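Local coordinates for hypothetical protein SA2161 (Staphylococcus aureus, PDB 1Y7R) that is of unknown function but, as a member of the GNAT family, probably transfers an acetyl group from acetyl-CoA to a substrate not yet identified, at residues R18-M23 with A70-Y75; L83-I88 with K112-F117. The protein carries 4 engineered substitutions. All coordinates share one frame; numbering follows the deposited sequence.

Contact 1. Residues R18-M23 with A70-Y75. Engineered in segment 70-75: Leu-72 (natural residue Ser).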
ATOM      1  N   ARG A  18     -17.004   7.794  -1.337  1.00  7.49           N
ATOM      2  CA  ARG A  18     -16.612   6.811  -2.354  1.00  8.07           C
ATOM      3  C   ARG A  18     -17.638   6.709  -3.489  1.00  7.95           C
ATOM      4  O   ARG A  18     -17.307   6.839  -4.655  1.00  7.53           O
ATOM      5  CB  ARG A  18     -16.457   5.424  -1.707  1.00  9.47           C
ATOM      6  CG  ARG A  18     -15.098   5.148  -1.117  1.00 10.76           C
ATOM      7  CD  ARG A  18     -14.750   3.645  -1.417  1.00 14.52           C
ATOM      8  NE  ARG A  18     -13.322   3.426  -1.499  1.00 23.07           N
ATOM      9  CZ  ARG A  18     -12.663   2.814  -2.469  1.00 21.42           C
ATOM     10  NH1 ARG A  18     -13.272   2.237  -3.507  1.00 16.96           N
ATOM     11  NH2 ARG A  18     -11.357   2.750  -2.360  1.00 25.07           N
ATOM     12  N   ILE A  19     -18.896   6.467  -3.145  1.00  7.62           N
ATOM     13  CA  ILE A  19     -19.921   6.314  -4.184  1.00  7.97           C
ATOM     14  C   ILE A  19     -20.079   7.576  -5.040  1.00  7.09           C
ATOM     15  O   ILE A  19     -20.154   7.532  -6.307  1.00  7.50           O
ATOM     16  CB  ILE A  19     -21.247   5.874  -3.528  1.00  7.25           C
ATOM     17  CG1 ILE A  19     -21.095   4.401  -3.129  1.00 10.03           C
ATOM     18  CG2 ILE A  19     -22.452   6.082  -4.470  1.00  9.34           C
ATOM     19  CD1 ILE A  19     -22.086   3.977  -2.067  1.00 10.41           C
ATOM     20  N   ASN A  20     -20.126   8.706  -4.370  1.00  6.91           N
ATOM     21  CA  ASN A  20     -20.357   9.956  -5.076  1.00  6.03           C
ATOM     22  C   ASN A  20     -19.144  10.537  -5.765  1.00  7.21           C
ATOM     23  O   ASN A  20     -19.282  11.498  -6.533  1.00  7.26           O
ATOM     24  CB  ASN A  20     -21.020  10.949  -4.158  1.00  5.87           C
ATOM     25  CG  ASN A  20     -22.461  10.603  -3.949  1.00  6.11           C
ATOM     26  OD1 ASN A  20     -23.282  10.850  -4.831  1.00  8.95           O
ATOM     27  ND2 ASN A  20     -22.769   9.943  -2.852  1.00  5.69           N
ATOM     28  N   ALA A  21     -17.984   9.931  -5.514  1.00  8.04           N
ATOM     29  CA  ALA A  21     -16.785  10.187  -6.316  1.00  9.14           C
ATOM     30  C   ALA A  21     -16.685   9.244  -7.519  1.00 10.87           C
ATOM     31  O   ALA A  21     -15.737   9.350  -8.296  1.00 11.01           O
ATOM     32  CB  ALA A  21     -15.528  10.064  -5.448  1.00  8.32           C
ATOM     33  N   GLY A  22     -17.659   8.348  -7.692  1.00 11.23           N
ATOM     34  CA  GLY A  22     -17.668   7.421  -8.824  1.00 12.85           C
ATOM     35  C   GLY A  22     -16.737   6.247  -8.606  1.00 13.96           C
ATOM     36  O   GLY A  22     -16.249   5.653  -9.570  1.00 14.92           O
HETATM   37  N   MSE A  23     -16.471   5.913  -7.339  1.00 13.81           N
HETATM   38  CA  MSE A  23     -15.598   4.772  -7.026  1.00 17.02           C
HETATM   39  C   MSE A  23     -16.401   3.594  -6.540  1.00 13.69           C
HETATM   40  O   MSE A  23     -17.550   3.754  -6.143  1.00 12.96           O
HETATM   41  CB  MSE A  23     -14.571   5.153  -5.975  1.00 16.04           C
HETATM   42  CG  MSE A  23     -13.655   6.260  -6.459  1.00 19.83           C
HETATM   43 SE   MSE A  23     -12.710   7.134  -4.999  1.00 32.20          SE
HETATM   44  CE  MSE A  23     -11.709   5.674  -4.273  1.00 25.32           C
ATOM     45  N   ALA A  70     -10.637  10.612  -2.939  1.00  7.86           N
ATOM     46  CA  ALA A  70     -12.026  10.651  -3.378  1.00  6.62           C
ATOM     47  C   ALA A  70     -12.500  12.081  -3.282  1.00  7.14           C
ATOM     48  O   ALA A  70     -12.479  12.661  -2.191  1.00  7.68           O
ATOM     49  CB  ALA A  70     -12.879   9.786  -2.467  1.00  8.72           C
ATOM     50  N   VAL A  71     -12.959  12.635  -4.398  1.00  5.19           N
ATOM     51  CA  VAL A  71     -13.546  13.982  -4.403  1.00  5.02           C
ATOM     52  C   VAL A  71     -14.921  13.831  -5.062  1.00  5.52           C
ATOM     53  O   VAL A  71     -15.022  13.196  -6.109  1.00  4.85           O
ATOM     54  CB  VAL A  71     -12.637  14.974  -5.216  1.00  5.34           C
ATOM     55  CG1 VAL A  71     -13.346  16.305  -5.480  1.00  6.00           C
ATOM     56  CG2 VAL A  71     -11.230  15.147  -4.527  1.00  6.35           C
ATOM     57  N   LEU A  72     -15.974  14.397  -4.470  1.00  4.11           N
ATOM     58  CA  LEU A  72     -17.301  14.373  -5.112  1.00  4.84           C
ATOM     59  C   LEU A  72     -17.233  14.719  -6.585  1.00  5.77           C
ATOM     60  O   LEU A  72     -16.552  15.682  -6.987  1.00  4.37           O
ATOM     61  CB  LEU A  72     -18.253  15.346  -4.436  1.00  6.19           C
ATOM     62  CG  LEU A  72     -18.621  15.005  -3.005  1.00  6.22           C
ATOM     63  CD1 LEU A  72     -19.466  16.157  -2.460  1.00  5.47           C
ATOM     64  CD2 LEU A  72     -19.410  13.694  -2.992  1.00  5.92           C
ATOM     65  N   LYS A  73     -17.962  13.949  -7.396  1.00  6.22           N
ATOM     66  CA  LYS A  73     -18.010  14.236  -8.827  1.00  8.51           C
ATOM     67  C   LYS A  73     -18.351  15.721  -9.064  1.00  8.39           C
ATOM     68  O   LYS A  73     -17.698  16.383  -9.873  1.00  9.39           O
ATOM     69  CB  LYS A  73     -19.029  13.333  -9.489  1.00  9.83           C
ATOM     70  CG  LYS A  73     -18.506  12.510 -10.669  1.00 15.21           C
ATOM     71  CD  LYS A  73     -17.143  11.847 -10.458  1.00 19.04           C
ATOM     72  CE  LYS A  73     -16.577  11.333 -11.815  1.00 20.13           C
ATOM     73  NZ  LYS A  73     -15.087  11.041 -11.811  1.00 24.19           N
ATOM     74  N   SER A  74     -19.303  16.255  -8.303  1.00  9.06           N
ATOM     75  CA  SER A  74     -19.758  17.633  -8.494  1.00  9.06           C
ATOM     76  C   SER A  74     -18.700  18.676  -8.087  1.00  8.73           C
ATOM     77  O   SER A  74     -18.803  19.840  -8.490  1.00  8.59           O
ATOM     78  CB  SER A  74     -21.078  17.896  -7.756  1.00 10.23           C
ATOM     79  OG  SER A  74     -20.918  17.671  -6.365  1.00 10.68           O
ATOM     80  N   TYR A  75     -17.690  18.255  -7.314  1.00  6.80           N
ATOM     81  CA  TYR A  75     -16.574  19.120  -6.904  1.00  7.31           C
ATOM     82  C   TYR A  75     -15.260  18.845  -7.644  1.00  7.73           C
ATOM     83  O   TYR A  75     -14.226  19.489  -7.348  1.00  6.81           O
ATOM     84  CB  TYR A  75     -16.332  18.948  -5.404  1.00  7.76           C
ATOM     85  CG  TYR A  75     -17.339  19.686  -4.540  1.00  7.75           C
ATOM     86  CD1 TYR A  75     -18.629  19.187  -4.348  1.00  8.80           C
ATOM     87  CD2 TYR A  75     -16.991  20.887  -3.913  1.00 10.33           C
ATOM     88  CE1 TYR A  75     -19.548  19.860  -3.570  1.00  8.67           C
ATOM     89  CE2 TYR A  75     -17.900  21.574  -3.124  1.00 10.19           C
ATOM     90  CZ  TYR A  75     -19.189  21.059  -2.961  1.00 10.13           C
ATOM     91  OH  TYR A  75     -20.103  21.730  -2.161  1.00 12.10           O
TER

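Contact 2. Residues L83-I88 with K112-F117. Engineered in segment 112-117: Val-115 (natural residue Ala).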
ATOM      1  N   LEU A  83      -5.593  19.811  -3.373  1.00  5.51           N
ATOM      2  CA  LEU A  83      -5.576  20.194  -1.954  1.00  5.12           C
ATOM      3  C   LEU A  83      -5.335  18.983  -1.019  1.00  4.45           C
ATOM      4  O   LEU A  83      -4.465  19.014  -0.124  1.00  5.61           O
ATOM      5  CB  LEU A  83      -6.874  20.951  -1.611  1.00  4.35           C
ATOM      6  CG  LEU A  83      -6.869  21.555  -0.182  1.00  7.54           C
ATOM      7  CD1 LEU A  83      -5.701  22.505   0.081  1.00  9.70           C
ATOM      8  CD2 LEU A  83      -8.145  22.292   0.004  1.00  6.48           C
ATOM      9  N   ILE A  84      -6.073  17.907  -1.274  1.00  3.98           N
ATOM     10  CA  ILE A  84      -5.872  16.626  -0.579  1.00  4.15           C
ATOM     11  C   ILE A  84      -4.407  16.159  -0.689  1.00  3.99           C
ATOM     12  O   ILE A  84      -3.743  15.860   0.314  1.00  4.67           O
ATOM     13  CB  ILE A  84      -6.864  15.591  -1.120  1.00  3.73           C
ATOM     14  CG1 ILE A  84      -8.268  15.938  -0.599  1.00  5.05           C
ATOM     15  CG2 ILE A  84      -6.463  14.161  -0.704  1.00  5.34           C
ATOM     16  CD1 ILE A  84      -9.421  15.319  -1.389  1.00 10.00           C
HETATM   17  N   MSE A  85      -3.894  16.154  -1.908  1.00  4.85           N
HETATM   18  CA  MSE A  85      -2.527  15.676  -2.142  1.00  5.50           C
HETATM   19  C   MSE A  85      -1.503  16.566  -1.452  1.00  5.98           C
HETATM   20  O   MSE A  85      -0.527  16.050  -0.939  1.00  6.37           O
HETATM   21  CB  MSE A  85      -2.233  15.574  -3.643  1.00  6.93           C
HETATM   22  CG  MSE A  85      -2.859  14.397  -4.354  1.00  6.56           C
HETATM   23 SE   MSE A  85      -2.251  12.654  -3.580  1.00 17.61          SE
HETATM   24  CE  MSE A  85      -0.378  12.728  -4.155  1.00 10.83           C
ATOM     25  N   GLU A  86      -1.710  17.892  -1.424  1.00  5.85           N
ATOM     26  CA  GLU A  86      -0.784  18.773  -0.728  1.00  7.00           C
ATOM     27  C   GLU A  86      -0.691  18.381   0.747  1.00  6.60           C
ATOM     28  O   GLU A  86       0.397  18.319   1.325  1.00  7.67           O
ATOM     29  CB  GLU A  86      -1.215  20.250  -0.867  1.00  7.56           C
ATOM     30  CG  GLU A  86      -0.987  20.825  -2.269  1.00 11.23           C
ATOM     31  CD  GLU A  86       0.509  21.147  -2.545  1.00 12.39           C
ATOM     32  OE1 GLU A  86       1.388  20.630  -1.816  1.00 14.23           O
ATOM     33  OE2 GLU A  86       0.796  21.936  -3.477  1.00 14.22           O
ATOM     34  N   HIS A  87      -1.828  18.095   1.369  1.00  5.50           N
ATOM     35  CA  HIS A  87      -1.797  17.690   2.794  1.00  5.80           C
ATOM     36  C   HIS A  87      -1.182  16.300   3.001  1.00  5.97           C
ATOM     37  O   HIS A  87      -0.364  16.094   3.925  1.00  6.48           O
ATOM     38  CB  HIS A  87      -3.191  17.839   3.388  1.00  6.00           C
ATOM     39  CG  HIS A  87      -3.571  19.270   3.609  1.00  8.58           C
ATOM     40  ND1 HIS A  87      -3.291  19.936   4.786  1.00  9.58           N
ATOM     41  CD2 HIS A  87      -4.117  20.190   2.776  1.00  8.78           C
ATOM     42  CE1 HIS A  87      -3.706  21.188   4.689  1.00 10.35           C
ATOM     43  NE2 HIS A  87      -4.208  21.372   3.479  1.00  9.52           N
ATOM     44  N   ILE A  88      -1.477  15.378   2.086  1.00  5.25           N
ATOM     45  CA  ILE A  88      -0.836  14.060   2.125  1.00  5.89           C
ATOM     46  C   ILE A  88       0.683  14.166   1.953  1.00  5.51           C
ATOM     47  O   ILE A  88       1.452  13.531   2.695  1.00  6.89           O
ATOM     48  CB  ILE A  88      -1.467  13.121   1.067  1.00  5.76           C
ATOM     49  CG1 ILE A  88      -2.863  12.721   1.518  1.00  5.84           C
ATOM     50  CG2 ILE A  88      -0.604  11.892   0.814  1.00  5.57           C
ATOM     51  CD1 ILE A  88      -3.572  11.901   0.487  1.00 11.49           C
ATOM     52  N   LYS A 112      -3.095  12.270 -14.178  1.00 13.45           N
ATOM     53  CA  LYS A 112      -2.742  13.684 -14.366  1.00 13.42           C
ATOM     54  C   LYS A 112      -2.595  14.466 -13.068  1.00 12.34           C
ATOM     55  O   LYS A 112      -1.776  15.407 -12.991  1.00 13.20           O
ATOM     56  CB  LYS A 112      -3.774  14.392 -15.238  1.00 13.56           C
ATOM     57  CG  LYS A 112      -3.892  13.835 -16.641  1.00 17.73           C
ATOM     58  CD  LYS A 112      -4.820  14.724 -17.463  1.00 19.80           C
ATOM     59  CE  LYS A 112      -5.135  14.094 -18.818  1.00 24.11           C
ATOM     60  NZ  LYS A 112      -3.917  13.728 -19.619  1.00 24.54           N
ATOM     61  N   LEU A 113      -3.410  14.117 -12.074  1.00  9.95           N
ATOM     62  CA  LEU A 113      -3.302  14.713 -10.740  1.00  8.34           C
ATOM     63  C   LEU A 113      -1.979  14.308 -10.061  1.00  7.94           C
ATOM     64  O   LEU A 113      -1.221  15.158  -9.555  1.00  7.62           O
ATOM     65  CB  LEU A 113      -4.483  14.271  -9.872  1.00  8.12           C
ATOM     66  CG  LEU A 113      -4.310  14.608  -8.380  1.00  7.31           C
ATOM     67  CD1 LEU A 113      -4.252  16.128  -8.210  1.00  8.75           C
ATOM     68  CD2 LEU A 113      -5.368  14.034  -7.517  1.00  8.38           C
ATOM     69  N   TYR A 114      -1.676  13.015 -10.069  1.00  7.40           N
ATOM     70  CA  TYR A 114      -0.512  12.559  -9.271  1.00  6.82           C
ATOM     71  C   TYR A 114       0.788  13.004  -9.895  1.00  6.62           C
ATOM     72  O   TYR A 114       1.755  13.233  -9.196  1.00  6.81           O
ATOM     73  CB  TYR A 114      -0.539  11.045  -9.064  1.00  7.71           C
ATOM     74  CG  TYR A 114      -1.877  10.628  -8.510  1.00  8.93           C
ATOM     75  CD1 TYR A 114      -2.290  11.068  -7.243  1.00 10.08           C
ATOM     76  CD2 TYR A 114      -2.735   9.809  -9.238  1.00  9.36           C
ATOM     77  CE1 TYR A 114      -3.543  10.716  -6.737  1.00 11.14           C
ATOM     78  CE2 TYR A 114      -3.976   9.453  -8.749  1.00 12.01           C
ATOM     79  CZ  TYR A 114      -4.382   9.898  -7.503  1.00 12.77           C
ATOM     80  OH  TYR A 114      -5.629   9.497  -7.008  1.00 14.55           O
ATOM     81  N   VAL A 115       0.792  13.181 -11.214  1.00  7.95           N
ATOM     82  CA  VAL A 115       1.982  13.678 -11.920  1.00  8.89           C
ATOM     83  C   VAL A 115       2.421  15.053 -11.372  1.00  8.99           C
ATOM     84  O   VAL A 115       3.620  15.365 -11.321  1.00  9.67           O
ATOM     85  CB  VAL A 115       1.731  13.738 -13.471  1.00  9.92           C
ATOM     86  CG1 VAL A 115       2.934  14.334 -14.176  1.00 12.40           C
ATOM     87  CG2 VAL A 115       1.479  12.347 -14.001  1.00  8.97           C
ATOM     88  N   LYS A 116       1.447  15.878 -10.981  1.00  8.99           N
ATOM     89  CA  LYS A 116       1.712  17.197 -10.376  1.00  9.41           C
ATOM     90  C   LYS A 116       2.575  17.143  -9.114  1.00  9.96           C
ATOM     91  O   LYS A 116       3.211  18.132  -8.749  1.00  9.97           O
ATOM     92  CB  LYS A 116       0.391  17.889  -9.995  1.00  9.31           C
ATOM     93  CG  LYS A 116      -0.491  18.218 -11.163  1.00 10.34           C
ATOM     94  CD  LYS A 116      -1.803  18.901 -10.673  1.00 10.26           C
ATOM     95  CE  LYS A 116      -2.746  19.127 -11.842  1.00 13.87           C
ATOM     96  NZ  LYS A 116      -1.976  19.852 -12.915  1.00 16.83           N
ATOM     97  N   PHE A 117       2.570  15.985  -8.450  1.00  8.76           N
ATOM     98  CA  PHE A 117       3.243  15.783  -7.161  1.00  8.93           C
ATOM     99  C   PHE A 117       4.492  14.927  -7.291  1.00  9.46           C
ATOM    100  O   PHE A 117       5.100  14.566  -6.293  1.00 10.89           O
ATOM    101  CB  PHE A 117       2.236  15.222  -6.157  1.00  8.50           C
ATOM    102  CG  PHE A 117       1.172  16.219  -5.843  1.00  8.90           C
ATOM    103  CD1 PHE A 117      -0.003  16.267  -6.606  1.00  8.91           C
ATOM    104  CD2 PHE A 117       1.405  17.196  -4.901  1.00  9.99           C
ATOM    105  CE1 PHE A 117      -0.945  17.255  -6.388  1.00  9.16           C
ATOM    106  CE2 PHE A 117       0.453  18.193  -4.648  1.00  7.87           C
ATOM    107  CZ  PHE A 117      -0.722  18.215  -5.398  1.00  9.23           C
TER

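Contact 1. Residues R18-M23 with A70-Y75
Asn-20 and Ala-21, where helix 11-20 runs out, pack against the chain as it leaves strand 63-71 and enters the loop that in the GNAT fold leads to the cofactor-binding helix. The helix closes in a Schellman motif: Gly-22 takes a positive phi of 79°, Met-23 N reaches back to Arg-18 O and Gly-22 N to Ile-19 O. The carbonyl of Asn-20 turns to the other segment, where Lys-73 N donates to Asn-20 O over 2.9 Å in a nearly straight bond of 170° at the hydrogen. Beside this bond, Asn-20 CB touches CD2 of the engineered Leu-72 at 3.4 Å, while ND2 of Asn-20 hydrogen-bonds to Ala-16 O, back in its own helix. Ala-21 packs tightly, its CB 3.2 Å from Val-71 O and 4.0 Å from Ala-70 CB. A bend at chi2 (44°) brings Lys-73 CD alongside the Ala-21 carbonyl, 3.6 Å from its O. On the strand side Ala-70 CB also receives Met-23 SE at 3.7 Å. Backbone hydrogen bonds between Ala-70 and Met-53 and between Leu-72 and Ile-51 tie this segment to strand 49-58. Further out, Arg-18 forms a salt bridge through NH2 with Asp-68 and gives NH1 to Ser-24 O. The selenomethionine chain of Met-23 bends at chi3, setting CE 3.5 Å above the centre of the Arg-18 guanidinium plane.

Contact 2. Residues L83-I88 with K112-F117
Met-85, a selenomethionine on helix 80-95, meets Phe-117, Leu-113 and Tyr-114 with successive atoms of its side chain. Its CB stands over one face of the Phe-117 ring, 3.6 Å from the centroid and 17° off the normal, as a CH-pi contact displaced toward the CE1 and CZ rim. CG comes next, 4.1 Å from CD2 of Leu-113, with CE1 of Phe-117 at a similar separation. A turn at chi2 (-60°) carries SE away from the phenyl face and to the edge of Tyr-114, where it lies in the ring plane 3.9 Å from CE1, a Met-aromatic contact made edge-on. In the GNAT fold helix 80-95 covers one face of the central sheet, and the segment from helix 110-115 to Phe-117 packs against it on that face, with Tyr-114 also resting on Ile-69 of strand 63-71 and on Leu-104 and Ala-106 of strand 101-107. A second bend of Met-85, at chi3 (-68°), sets Met-85 CE near both aromatic residues, 4.0 Å from Tyr-114 CD1 and 4.1 Å from Phe-117 CB. Glu-86 approaches the same phenyl ring at its edge instead of its face: its CD lies in the ring plane, 3.6 Å from CE2, and the carboxylate stands perpendicular to the ring. Tyr-114 additionally packs on Met-129 of the second subunit.

How the contacts relate
Both contacts are partly buried, but contact 2 lies nearer the chain centre, setting helix 80-95 against helix 110-115 and the residues that follow it; it is mostly apolar and aromatic, with one carboxylate at a ring edge, and has no hydrogen bond across it. Contact 1 joins a helix end to a strand end, and backbone carbonyls carry much of it, including its one hydrogen bond. They share no segment; strand 63-71 of contact 1 and helix 80-95 of contact 2 follow each other in the chain. The two meet where Ile-84 CD1 packs 3.6 Å from Val-71 CG2. Phosphate, probably from the crystallisation liquor, is bound near Val-71 and near Leu-113. Only contact 2 reaches the second subunit.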